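Long-range contact in tRNA (adenine(58)-N(1))-methyltransferase TrmI (Thermus thermophilus, PDB 2PWY), which catalyses the S-adenosyl-L-methionine-dependent methylation of adenosine 58 in tRNA at N1 and is required for growth at extreme temperatures: residues A[101-105]-A[172-176]. Residues are numbered along the deposited sequence; the frame is centred on the assembly and turned at random.
With SAH (S-adenosyl-L-homocysteine), chain E.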
loop_
_atom_site.group_PDB
_atom_site.type_symbol
_atom_site.label_atom_id
_atom_site.label_comp_id
_atom_site.label_asym_id
_atom_site.label_seq_id
_atom_site.Cartn_x
_atom_site.Cartn_y
_atom_site.Cartn_z
ATOM N N LEU A 101 22.038 -20.327 -8.760
ATOM C CA LEU A 101 23.015 -20.162 -7.689
ATOM C C LEU A 101 22.343 -19.426 -6.534
ATOM O O LEU A 101 21.650 -18.426 -6.752
ATOM C CB LEU A 101 24.200 -19.346 -8.204
ATOM C CG LEU A 101 25.408 -19.172 -7.280
ATOM C CD1 LEU A 101 26.111 -20.502 -7.004
ATOM C CD2 LEU A 101 26.372 -18.129 -7.916
ATOM N N GLU A 102 22.566 -19.911 -5.312
ATOM C CA GLU A 102 21.973 -19.297 -4.130
ATOM C C GLU A 102 22.975 -19.084 -3.011
ATOM O O GLU A 102 23.778 -19.967 -2.718
ATOM C CB GLU A 102 20.824 -20.163 -3.570
ATOM C CG GLU A 102 20.201 -19.558 -2.305
ATOM C CD GLU A 102 19.234 -20.482 -1.554
ATOM O OE1 GLU A 102 19.439 -21.719 -1.522
ATOM O OE2 GLU A 102 18.254 -19.948 -0.981
ATOM N N ALA A 103 22.906 -17.920 -2.372
ATOM C CA ALA A 103 23.554 -17.723 -1.064
ATOM C C ALA A 103 22.806 -16.628 -0.288
ATOM O O ALA A 103 22.300 -15.692 -0.906
ATOM C CB ALA A 103 25.033 -17.345 -1.243
ATOM N N GLY A 104 22.687 -16.747 1.044
ATOM C CA GLY A 104 23.100 -17.938 1.803
ATOM C C GLY A 104 21.936 -18.900 2.006
ATOM O O GLY A 104 20.782 -18.468 2.067
ATOM N N THR A 105 22.223 -20.202 2.096
ATOM C CA THR A 105 21.158 -21.199 2.302
ATOM C C THR A 105 20.246 -20.814 3.472
ATOM O O THR A 105 19.019 -20.949 3.386
ATOM C CB THR A 105 21.730 -22.629 2.497
ATOM O OG1 THR A 105 22.801 -22.842 1.568
ATOM C CG2 THR A 105 20.653 -23.684 2.263
ATOM N N LEU A 172 20.076 -14.087 -4.127
ATOM C CA LEU A 172 20.821 -13.689 -2.939
ATOM C C LEU A 172 19.913 -13.288 -1.802
ATOM O O LEU A 172 18.955 -12.522 -1.986
ATOM C CB LEU A 172 21.786 -12.533 -3.244
ATOM C CG LEU A 172 22.863 -12.822 -4.290
ATOM C CD1 LEU A 172 23.740 -11.615 -4.391
ATOM C CD2 LEU A 172 23.689 -14.073 -3.938
ATOM N N ASP A 173 20.217 -13.828 -0.631
ATOM C CA ASP A 173 19.629 -13.365 0.614
ATOM C C ASP A 173 20.761 -13.408 1.630
ATOM O O ASP A 173 21.055 -14.455 2.201
ATOM C CB ASP A 173 18.445 -14.246 1.045
ATOM C CG ASP A 173 17.830 -13.807 2.373
ATOM O OD1 ASP A 173 18.321 -12.827 2.998
ATOM O OD2 ASP A 173 16.842 -14.459 2.798
ATOM N N LEU A 174 21.408 -12.256 1.805
ATOM C CA LEU A 174 22.542 -12.101 2.720
ATOM C C LEU A 174 22.803 -10.607 2.944
ATOM O O LEU A 174 22.357 -9.765 2.156
ATOM C CB LEU A 174 23.793 -12.851 2.208
ATOM C CG LEU A 174 24.077 -13.006 0.695
ATOM C CD1 LEU A 174 24.311 -11.648 0.070
ATOM C CD2 LEU A 174 25.282 -13.925 0.410
ATOM N N MET A 175 23.519 -10.292 4.020
ATOM C CA MET A 175 23.659 -8.910 4.491
ATOM C C MET A 175 24.496 -8.029 3.569
ATOM O O MET A 175 24.245 -6.827 3.469
ATOM C CB MET A 175 24.282 -8.883 5.892
ATOM N N GLU A 176 25.498 -8.625 2.917
ATOM C CA GLU A 176 26.467 -7.854 2.134
ATOM C C GLU A 176 26.646 -8.435 0.733
ATOM O O GLU A 176 27.722 -8.972 0.406
ATOM C CB GLU A 176 27.805 -7.787 2.866
ATOM C CG GLU A 176 27.689 -7.146 4.246
ATOM C CD GLU A 176 28.977 -7.185 5.024
ATOM O OE1 GLU A 176 29.564 -8.279 5.172
ATOM O OE2 GLU A 176 29.387 -6.110 5.502
HETATM N N SAH E . 16.951 -17.169 2.277
HETATM C CA SAH E . 17.291 -17.971 3.497
HETATM C CB SAH E . 17.748 -17.066 4.635
HETATM C CG SAH E . 19.160 -16.518 4.412
HETATM S SD SAH E . 19.735 -15.675 5.911
HETATM C C SAH E . 16.075 -18.788 3.892
HETATM O O SAH E . 15.000 -18.623 3.297
HETATM O OXT SAH E . 16.153 -19.634 4.790
HETATM C "C5'" SAH E . 21.370 -15.237 5.265
HETATM C "C4'" SAH E . 22.359 -16.405 5.355
HETATM O "O4'" SAH E . 23.454 -16.142 4.502
HETATM C "C3'" SAH E . 22.956 -16.651 6.746
HETATM O "O3'" SAH E . 22.758 -18.022 7.077
HETATM C "C2'" SAH E . 24.440 -16.311 6.596
HETATM O "O2'" SAH E . 25.294 -17.150 7.339
HETATM C "C1'" SAH E . 24.663 -16.565 5.126
HETATM N N9 SAH E . 25.709 -15.791 4.438
HETATM C C8 SAH E . 25.921 -14.443 4.512
HETATM N N7 SAH E . 26.922 -14.141 3.654
HETATM C C5 SAH E . 27.317 -15.257 3.002
HETATM C C6 SAH E . 28.293 -15.499 2.029
HETATM N N6 SAH E . 29.053 -14.506 1.542
HETATM N N1 SAH E . 28.446 -16.801 1.570
HETATM C C2 SAH E . 27.674 -17.826 2.063
HETATM N N3 SAH E . 26.723 -17.572 3.031
HETATM C C4 SAH E . 26.550 -16.308 3.488
#
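Asp173 N donates to Ala103 O over 2.8 Å, and Gly104 N returns a bond of 3.0 Å to Asp173 O. Ala103 O also receives a CA-H...O contact from Leu172 CA, at 3.2 Å. The two parallel strands, 99-103 and 167-173, are thus tied at their C-terminal ends, where the cofactor lies. With CG anti to the backbone N (chi1 178°), the Asp173 carboxylate reaches the homocysteine amine: OD2 accepts a 2.8 Å hydrogen bond from SAH N and is also hydrogen-bonded to Thr80 OG1. A leucine here would probably leave that amine without its carboxylate mate and cost Thr80 OG1 one of its bonds. Around the polar centre, Leu174 CD2 meets Ala103 CB at 3.8 Å and also touches adenine C5, while its CB packs against C8. Gly104, after a cis peptide, puts its CA 3.3 Å from SAH O4', where a side chain would collide with the ribose. Strand ends, the loop that starts at Gly104 and the acidic residue form part of the cofactor site of this class I methyltransferase: the backbone bonds join the two strand ends beside the cofactor, the carboxylate, probably charged, would favour a protonated amine, and Leu174 gives the adenine an apolar surface.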